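Local coordinates for rnase 1 (Danio rerio, PDB 2VQ9), which cleaves RNA as a secreted ribonuclease of the pancreatic family, promotes angiogenesis and kills bacteria, Gram-negative ones above all, without needing its RNase activity, at residues Val105-Thr109 against Tyr121-Glu125; Val82-Thr88 against Tyr97-Phe103. All coordinates share one frame; numbering follows the deposited sequence.

Contact 1: residues Val105-Thr109 against Tyr121-Glu125; sequences VITCT and YRGKE
V105 meets E125 through its backbone: the carbonyl O of V105 takes a CA-H...O contact from E125 CA at 3.3 Å, beside the non-hydrogen-bonded pair of I106 and E125. I106 makes the apolar contact here. Its CD1, swung toward E125 by a chi2 of about -110°, comes within 3.5 Å of E125 CB, the two side chains crossing obliquely while the carboxylate of E125 leads away. T107 and K124 form a hydrogen-bonded pair, the bond from T107 N to K124 O nearly straight (172°) and the return bond from K124 N to T107 O more bent (143°). K124 O is gripped twice, since a water 2.6 Å away also donates to it; the same water sits 3.2 Å from T107 OG1 and so ties the hydroxyl to the partner strand. C108 and G123 form the next non-hydrogen-bonded pair, and C108 CB touches Y121 CD1 at 3.9 Å. At T109 a second hydrogen-bonded pair follows, T109 N to R122 O and R122 N to T109 O, each 2.9 Å. The Y121 ring lies alongside the backbone of C108 and T109, with T109 N in plane at its edge and CD1 3.4 Å from T109 C. The ring's hydroxyl bonds to K66 O, a residue of the substrate-binding segment, and T107 OG1 makes a weak bond to T70 OG1 of the same segment. The two segments are arms of the hairpin formed by strands 103-112 and 120-135; strand 68-72 pairs with the first arm along its other edge, through I106 with F71 and C108 with N69, while helix 47-53 approaches Y121 and supplies C47 for the disulfide to C108.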
ATOM      1  N   VAL A 105       9.129   1.566  -1.145  1.00 17.88           N
ATOM      2  CA  VAL A 105       7.967   0.740  -1.460  1.00 18.67           C
ATOM      3  C   VAL A 105       8.362  -0.492  -2.276  1.00 18.53           C
ATOM      4  O   VAL A 105       9.315  -0.446  -3.063  1.00 19.29           O
ATOM      5  CB  VAL A 105       6.836   1.539  -2.167  1.00 18.74           C
ATOM      6  CG1 VAL A 105       6.431   2.742  -1.299  1.00 19.79           C
ATOM      7  CG2 VAL A 105       7.260   1.971  -3.604  1.00 20.57           C
ATOM      8  N   ILE A 106       7.619  -1.581  -2.096  1.00 17.28           N
ATOM      9  CA  ILE A 106       7.775  -2.768  -2.930  1.00 17.52           C
ATOM     10  C   ILE A 106       6.456  -3.010  -3.655  1.00 17.02           C
ATOM     11  O   ILE A 106       5.394  -3.135  -3.044  1.00 15.88           O
ATOM     12  CB  ILE A 106       8.235  -4.018  -2.099  1.00 18.30           C
ATOM     13  CG1 ILE A 106       9.661  -3.763  -1.544  1.00 20.53           C
ATOM     14  CG2 ILE A 106       8.059  -5.341  -2.941  1.00 18.30           C
ATOM     15  CD1 ILE A 106      10.737  -4.555  -2.137  1.00 25.90           C
ATOM     16  N   THR A 107       6.525  -3.016  -4.974  1.00 16.82           N
ATOM     17  CA  THR A 107       5.344  -3.239  -5.811  1.00 17.53           C
ATOM     18  C   THR A 107       5.332  -4.718  -6.219  1.00 16.87           C
ATOM     19  O   THR A 107       6.290  -5.225  -6.797  1.00 17.43           O
ATOM     20  CB  THR A 107       5.370  -2.301  -7.026  1.00 18.30           C
ATOM     21  OG1 THR A 107       5.299  -0.944  -6.545  1.00 21.25           O
ATOM     22  CG2 THR A 107       4.194  -2.581  -7.963  1.00 18.49           C
ATOM     23  N   CYS A 108       4.249  -5.399  -5.861  1.00 16.38           N
ATOM     24  CA  CYS A 108       4.026  -6.819  -6.146  1.00 16.23           C
ATOM     25  C   CYS A 108       3.070  -6.948  -7.329  1.00 16.56           C
ATOM     26  O   CYS A 108       1.924  -6.522  -7.266  1.00 16.30           O
ATOM     27  CB  CYS A 108       3.397  -7.504  -4.916  1.00 16.24           C
ATOM     28  SG  CYS A 108       4.424  -7.463  -3.430  1.00 17.60           S
ATOM     29  N   THR A 109       3.563  -7.531  -8.412  1.00 16.69           N
ATOM     30  CA  THR A 109       2.793  -7.632  -9.649  1.00 17.04           C
ATOM     31  C   THR A 109       2.590  -9.103  -9.951  1.00 17.25           C
ATOM     32  O   THR A 109       3.557  -9.864  -9.981  1.00 18.71           O
ATOM     33  CB  THR A 109       3.551  -6.961 -10.798  1.00 16.80           C
ATOM     34  OG1 THR A 109       3.720  -5.573 -10.465  1.00 18.13           O
ATOM     35  CG2 THR A 109       2.724  -7.075 -12.085  1.00 17.53           C
ATOM     36  N   TYR A 121       3.829 -13.614  -7.415  1.00 17.65           N
ATOM     37  CA  TYR A 121       4.128 -12.207  -7.716  1.00 18.10           C
ATOM     38  C   TYR A 121       5.599 -12.009  -8.017  1.00 19.18           C
ATOM     39  O   TYR A 121       6.453 -12.757  -7.516  1.00 19.66           O
ATOM     40  CB  TYR A 121       3.751 -11.286  -6.509  1.00 17.45           C
ATOM     41  CG  TYR A 121       2.279 -11.224  -6.289  1.00 16.07           C
ATOM     42  CD1 TYR A 121       1.509 -10.229  -6.907  1.00 13.89           C
ATOM     43  CD2 TYR A 121       1.633 -12.176  -5.477  1.00 17.04           C
ATOM     44  CE1 TYR A 121       0.134 -10.186  -6.720  1.00 16.29           C
ATOM     45  CE2 TYR A 121       0.256 -12.168  -5.303  1.00 15.42           C
ATOM     46  CZ  TYR A 121      -0.489 -11.178  -5.954  1.00 15.21           C
ATOM     47  OH  TYR A 121      -1.814 -11.139  -5.804  1.00 14.52           O
ATOM     48  N   ARG A 122       5.914 -10.999  -8.820  1.00 19.42           N
ATOM     49  CA  ARG A 122       7.279 -10.485  -8.756  1.00 20.95           C
ATOM     50  C   ARG A 122       7.272  -9.191  -7.984  1.00 20.52           C
ATOM     51  O   ARG A 122       6.367  -8.361  -8.164  1.00 20.04           O
ATOM     52  CB  ARG A 122       7.903 -10.297 -10.141  1.00 22.76           C
ATOM     53  CG  ARG A 122       7.157  -9.477 -11.123  1.00 27.29           C
ATOM     54  CD  ARG A 122       7.990  -9.359 -12.452  1.00 33.61           C
ATOM     55  NE  ARG A 122       8.631 -10.614 -12.889  1.00 37.34           N
ATOM     56  CZ  ARG A 122       8.122 -11.520 -13.735  1.00 37.74           C
ATOM     57  NH1 ARG A 122       6.914 -11.379 -14.262  1.00 34.85           N
ATOM     58  NH2 ARG A 122       8.840 -12.609 -14.038  1.00 38.59           N
ATOM     59  N   GLY A 123       8.299  -8.988  -7.179  1.00 20.08           N
ATOM     60  CA  GLY A 123       8.420  -7.740  -6.426  1.00 18.99           C
ATOM     61  C   GLY A 123       9.486  -6.791  -6.937  1.00 19.62           C
ATOM     62  O   GLY A 123      10.564  -7.212  -7.422  1.00 19.19           O
ATOM     63  N   LYS A 124       9.193  -5.505  -6.836  1.00 19.32           N
ATOM     64  CA  LYS A 124      10.140  -4.493  -7.289  1.00 20.14           C
ATOM     65  C   LYS A 124      10.195  -3.341  -6.291  1.00 19.73           C
ATOM     66  O   LYS A 124       9.188  -2.672  -6.026  1.00 18.56           O
ATOM     67  CB  LYS A 124       9.746  -3.952  -8.677  1.00 21.34           C
ATOM     68  CG  LYS A 124      10.791  -2.921  -9.172  1.00 26.06           C
ATOM     69  CD  LYS A 124      10.944  -2.931 -10.678  1.00 31.82           C
ATOM     70  CE  LYS A 124       9.803  -2.227 -11.372  1.00 35.82           C
ATOM     71  NZ  LYS A 124      10.142  -2.023 -12.808  1.00 37.74           N
ATOM     72  N   GLU A 125      11.390  -3.094  -5.765  1.00 19.99           N
ATOM     73  CA  GLU A 125      11.613  -2.010  -4.818  1.00 21.09           C
ATOM     74  C   GLU A 125      11.869  -0.709  -5.556  1.00 21.10           C
ATOM     75  O   GLU A 125      12.514  -0.704  -6.608  1.00 20.52           O
ATOM     76  CB  GLU A 125      12.826  -2.393  -3.977  1.00 22.59           C
ATOM     77  CG  GLU A 125      13.374  -1.401  -3.003  1.00 25.61           C
ATOM     78  CD  GLU A 125      14.838  -1.742  -2.718  1.00 32.69           C
ATOM     79  OE1 GLU A 125      15.733  -1.452  -3.568  1.00 32.48           O
ATOM     80  OE2 GLU A 125      15.069  -2.384  -1.681  1.00 31.56           O
TER
HETATM   81  O   HOH W   1       8.421  -0.229  -6.671  1.00 23.04           O

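Contact 2: residues Val82-Thr88 against Tyr97-Phe103; sequences VCTGGGT and YMSNDQF. Unlike the reference sequence in segment 97-103: D101 (reference Asn).
Three backbone hydrogen bonds join G86 and T88 to M98 and N100. T88 and M98 form a hydrogen-bonded antiparallel pair, T88 N to M98 O at 2.8 Å and M98 N to T88 O at 2.9 Å; beyond the non-hydrogen-bonded pair of G87 and S99, N100 N donates almost straight (171°) to G86 O. G86 O has a second donor, a water 2.9 Å away that also accepts from D101 N. Among polar side chains, N100 folds back across G86 and T88: CG lies beside its backbone N (chi1 -52°), and ND2 reaches T88 OG1 at 3.2 Å in a weak, bent bond. S99 OG donates to D101 O at 2.7 Å and is hydrogen-bonded to I130 N of strand 120-135, tying the residues after strand 96-99 to it. Apolar contact centres on V82, whose branches part: CG2 meets S99 CB at 3.8 Å and F103 CE2 at 4.2 Å, while CG1 packs near Y97 CB, 4.1 Å away. The Y97 ring has G87 C at its edge. The segment leading from helix 76-80 into the short hairpin of strands 87-89 and 96-99 is tied by the C83-C134 disulfide to strand 120-135 within the pancreatic ribonuclease fold.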
ATOM      1  N   VAL A  82       1.801  10.993   7.413  1.00 27.01           N
ATOM      2  CA  VAL A  82       1.598  11.661   6.143  1.00 28.07           C
ATOM      3  C   VAL A  82       0.299  12.468   6.189  1.00 28.93           C
ATOM      4  O   VAL A  82       0.191  13.503   5.519  1.00 29.98           O
ATOM      5  CB  VAL A  82       1.646  10.670   4.948  1.00 27.17           C
ATOM      6  CG1 VAL A  82       1.496  11.409   3.627  1.00 27.36           C
ATOM      7  CG2 VAL A  82       2.983   9.935   4.951  1.00 27.99           C
ATOM      8  N   CYS A  83      -0.650  12.025   7.019  1.00 30.09           N
ATOM      9  CA  CYS A  83      -1.945  12.700   7.184  1.00 31.27           C
ATOM     10  C   CYS A  83      -1.998  13.754   8.296  1.00 32.72           C
ATOM     11  O   CYS A  83      -3.006  14.476   8.425  1.00 33.42           O
ATOM     12  CB  CYS A  83      -3.045  11.677   7.459  1.00 31.22           C
ATOM     13  SG  CYS A  83      -3.353  10.522   6.123  1.00 29.57           S
ATOM     14  N   THR A  84      -0.955  13.834   9.110  1.00 33.82           N
ATOM     15  CA  THR A  84      -0.980  14.761  10.246  1.00 34.48           C
ATOM     16  C   THR A  84       0.216  15.716  10.289  1.00 35.02           C
ATOM     17  O   THR A  84       0.760  15.991  11.356  1.00 35.75           O
ATOM     18  CB  THR A  84      -1.116  13.996  11.582  1.00 34.94           C
ATOM     19  OG1 THR A  84      -0.025  13.082  11.737  1.00 34.05           O
ATOM     20  CG2 THR A  84      -2.446  13.248  11.634  1.00 34.93           C
ATOM     21  N   GLY A  85       0.622  16.231   9.129  1.00 35.18           N
ATOM     22  CA  GLY A  85       1.717  17.218   9.067  1.00 34.52           C
ATOM     23  C   GLY A  85       2.901  16.793   8.225  1.00 34.48           C
ATOM     24  O   GLY A  85       3.721  17.620   7.807  1.00 34.14           O
ATOM     25  N   GLY A  86       2.987  15.493   7.976  1.00 34.50           N
ATOM     26  CA  GLY A  86       4.112  14.917   7.244  1.00 34.52           C
ATOM     27  C   GLY A  86       3.885  14.836   5.750  1.00 34.93           C
ATOM     28  O   GLY A  86       4.681  14.228   5.034  1.00 35.04           O
ATOM     29  N   GLY A  87       2.822  15.479   5.276  1.00 35.97           N
ATOM     30  CA  GLY A  87       2.505  15.510   3.857  1.00 36.64           C
ATOM     31  C   GLY A  87       1.969  16.843   3.368  1.00 38.25           C
ATOM     32  O   GLY A  87       1.620  17.728   4.170  1.00 37.37           O
ATOM     33  N   THR A  88       1.876  16.941   2.042  1.00 39.55           N
ATOM     34  CA  THR A  88       1.444  18.125   1.304  1.00 41.15           C
ATOM     35  C   THR A  88       0.122  17.802   0.590  1.00 42.39           C
ATOM     36  O   THR A  88       0.076  16.878  -0.222  1.00 42.00           O
ATOM     37  CB  THR A  88       2.498  18.487   0.220  1.00 40.93           C
ATOM     38  OG1 THR A  88       3.724  18.889   0.843  1.00 40.81           O
ATOM     39  CG2 THR A  88       1.996  19.603  -0.694  1.00 41.14           C
ATOM     40  N   TYR A  97      -2.653  13.421   0.028  1.00 34.70           N
ATOM     41  CA  TYR A  97      -1.442  13.984   0.607  1.00 33.26           C
ATOM     42  C   TYR A  97      -0.203  13.273   0.111  1.00 32.49           C
ATOM     43  O   TYR A  97      -0.130  12.054   0.192  1.00 30.80           O
ATOM     44  CB  TYR A  97      -1.485  13.853   2.124  1.00 33.27           C
ATOM     45  CG  TYR A  97      -2.475  14.796   2.738  1.00 34.34           C
ATOM     46  CD1 TYR A  97      -2.043  15.960   3.357  1.00 35.99           C
ATOM     47  CD2 TYR A  97      -3.852  14.550   2.656  1.00 35.29           C
ATOM     48  CE1 TYR A  97      -2.954  16.855   3.919  1.00 38.12           C
ATOM     49  CE2 TYR A  97      -4.778  15.441   3.212  1.00 37.83           C
ATOM     50  CZ  TYR A  97      -4.314  16.587   3.840  1.00 38.34           C
ATOM     51  OH  TYR A  97      -5.202  17.481   4.399  1.00 40.62           O
ATOM     52  N   MET A  98       0.770  14.043  -0.380  1.00 31.79           N
ATOM     53  CA  MET A  98       2.055  13.491  -0.783  1.00 31.49           C
ATOM     54  C   MET A  98       3.055  13.588   0.366  1.00 30.93           C
ATOM     55  O   MET A  98       3.176  14.653   0.978  1.00 30.75           O
ATOM     56  CB  MET A  98       2.583  14.205  -2.029  1.00 32.09           C
ATOM     57  CG  MET A  98       3.904  13.652  -2.540  1.00 33.64           C
ATOM     58  SD  MET A  98       4.580  14.550  -3.950  1.00 38.70           S
ATOM     59  CE  MET A  98       3.255  14.341  -5.147  1.00 37.33           C
ATOM     60  N   SER A  99       3.768  12.492   0.677  1.00 29.10           N
ATOM     61  CA  SER A  99       4.722  12.531   1.772  1.00 28.25           C
ATOM     62  C   SER A  99       5.865  13.523   1.469  1.00 29.17           C
ATOM     63  O   SER A  99       6.276  13.691   0.314  1.00 29.25           O
ATOM     64  CB  SER A  99       5.283  11.138   2.124  1.00 27.58           C
ATOM     65  OG  SER A  99       6.113  10.642   1.101  1.00 23.78           O
ATOM     66  N   ASN A 100       6.344  14.186   2.515  1.00 29.74           N
ATOM     67  CA  ASN A 100       7.563  15.006   2.428  1.00 30.45           C
ATOM     68  C   ASN A 100       8.856  14.166   2.383  1.00 29.49           C
ATOM     69  O   ASN A 100       9.809  14.572   1.728  1.00 30.10           O
ATOM     70  CB  ASN A 100       7.660  16.006   3.585  1.00 30.90           C
ATOM     71  CG  ASN A 100       6.411  16.849   3.766  1.00 32.79           C
ATOM     72  OD1 ASN A 100       6.025  17.143   4.898  1.00 36.55           O
ATOM     73  ND2 ASN A 100       5.777  17.250   2.665  1.00 33.77           N
ATOM     74  N   ASP A 101       8.906  13.020   3.082  1.00 28.24           N
ATOM     75  CA  ASP A 101      10.088  12.144   3.019  1.00 26.55           C
ATOM     76  C   ASP A 101       9.873  11.058   1.963  1.00 25.38           C
ATOM     77  O   ASP A 101       8.733  10.719   1.637  1.00 24.27           O
ATOM     78  CB  ASP A 101      10.375  11.428   4.352  1.00 27.22           C
ATOM     79  CG  ASP A 101      10.701  12.379   5.500  1.00 29.66           C
ATOM     80  OD1 ASP A 101      11.045  13.554   5.229  1.00 31.29           O
ATOM     81  OD2 ASP A 101      10.631  11.926   6.685  1.00 29.51           O
ATOM     82  N   GLN A 102      10.978  10.493   1.484  1.00 24.10           N
ATOM     83  CA  GLN A 102      10.950   9.296   0.656  1.00 23.87           C
ATOM     84  C   GLN A 102      10.639   8.110   1.566  1.00 22.58           C
ATOM     85  O   GLN A 102      11.086   8.082   2.728  1.00 21.75           O
ATOM     86  CB  GLN A 102      12.324   9.051   0.048  1.00 24.73           C
ATOM     87  CG  GLN A 102      12.879  10.231  -0.742  1.00 28.68           C
ATOM     88  CD  GLN A 102      12.265  10.290  -2.091  1.00 33.51           C
ATOM     89  OE1 GLN A 102      11.796  11.342  -2.534  1.00 36.77           O
ATOM     90  NE2 GLN A 102      12.225   9.153  -2.757  1.00 33.33           N
ATOM     91  N   PHE A 103       9.876   7.151   1.021  1.00 21.06           N
ATOM     92  CA  PHE A 103       9.673   5.843   1.636  1.00 20.18           C
ATOM     93  C   PHE A 103      10.133   4.777   0.620  1.00 19.37           C
ATOM     94  O   PHE A 103      10.070   4.973  -0.595  1.00 18.91           O
ATOM     95  CB  PHE A 103       8.188   5.611   1.942  1.00 19.04           C
ATOM     96  CG  PHE A 103       7.663   6.366   3.138  1.00 20.21           C
ATOM     97  CD1 PHE A 103       7.488   5.717   4.369  1.00 19.61           C
ATOM     98  CD2 PHE A 103       7.309   7.718   3.032  1.00 20.87           C
ATOM     99  CE1 PHE A 103       6.957   6.429   5.491  1.00 20.86           C
ATOM    100  CE2 PHE A 103       6.792   8.434   4.134  1.00 21.07           C
ATOM    101  CZ  PHE A 103       6.616   7.787   5.365  1.00 20.45           C
TER
HETATM  102  O   HOH W   2       6.765  12.221   5.097  1.00 30.63           O

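Overall arrangement
Contact 2 closes before contact 1 opens: strand 96-99, which ends the first hairpin, is followed, after a short connection, by strand 103-112, which begins the second. Their centres lie 22 Å apart, and the segments meet only in sequence. What unites them is the long strand 120-135, which pairs with 103-112 near its start and with 96-99 farther along, so both hairpins belong to one curled antiparallel sheet. Contact 1 lies beside the substrate-binding residues K66-T70; contact 2 is more peripheral, with the Y97 side chain about 10 Å from that of H141, the proton donor. C108 ties the second hairpin to helix 47-53, and C83 ties the loop before the first to strand 120-135.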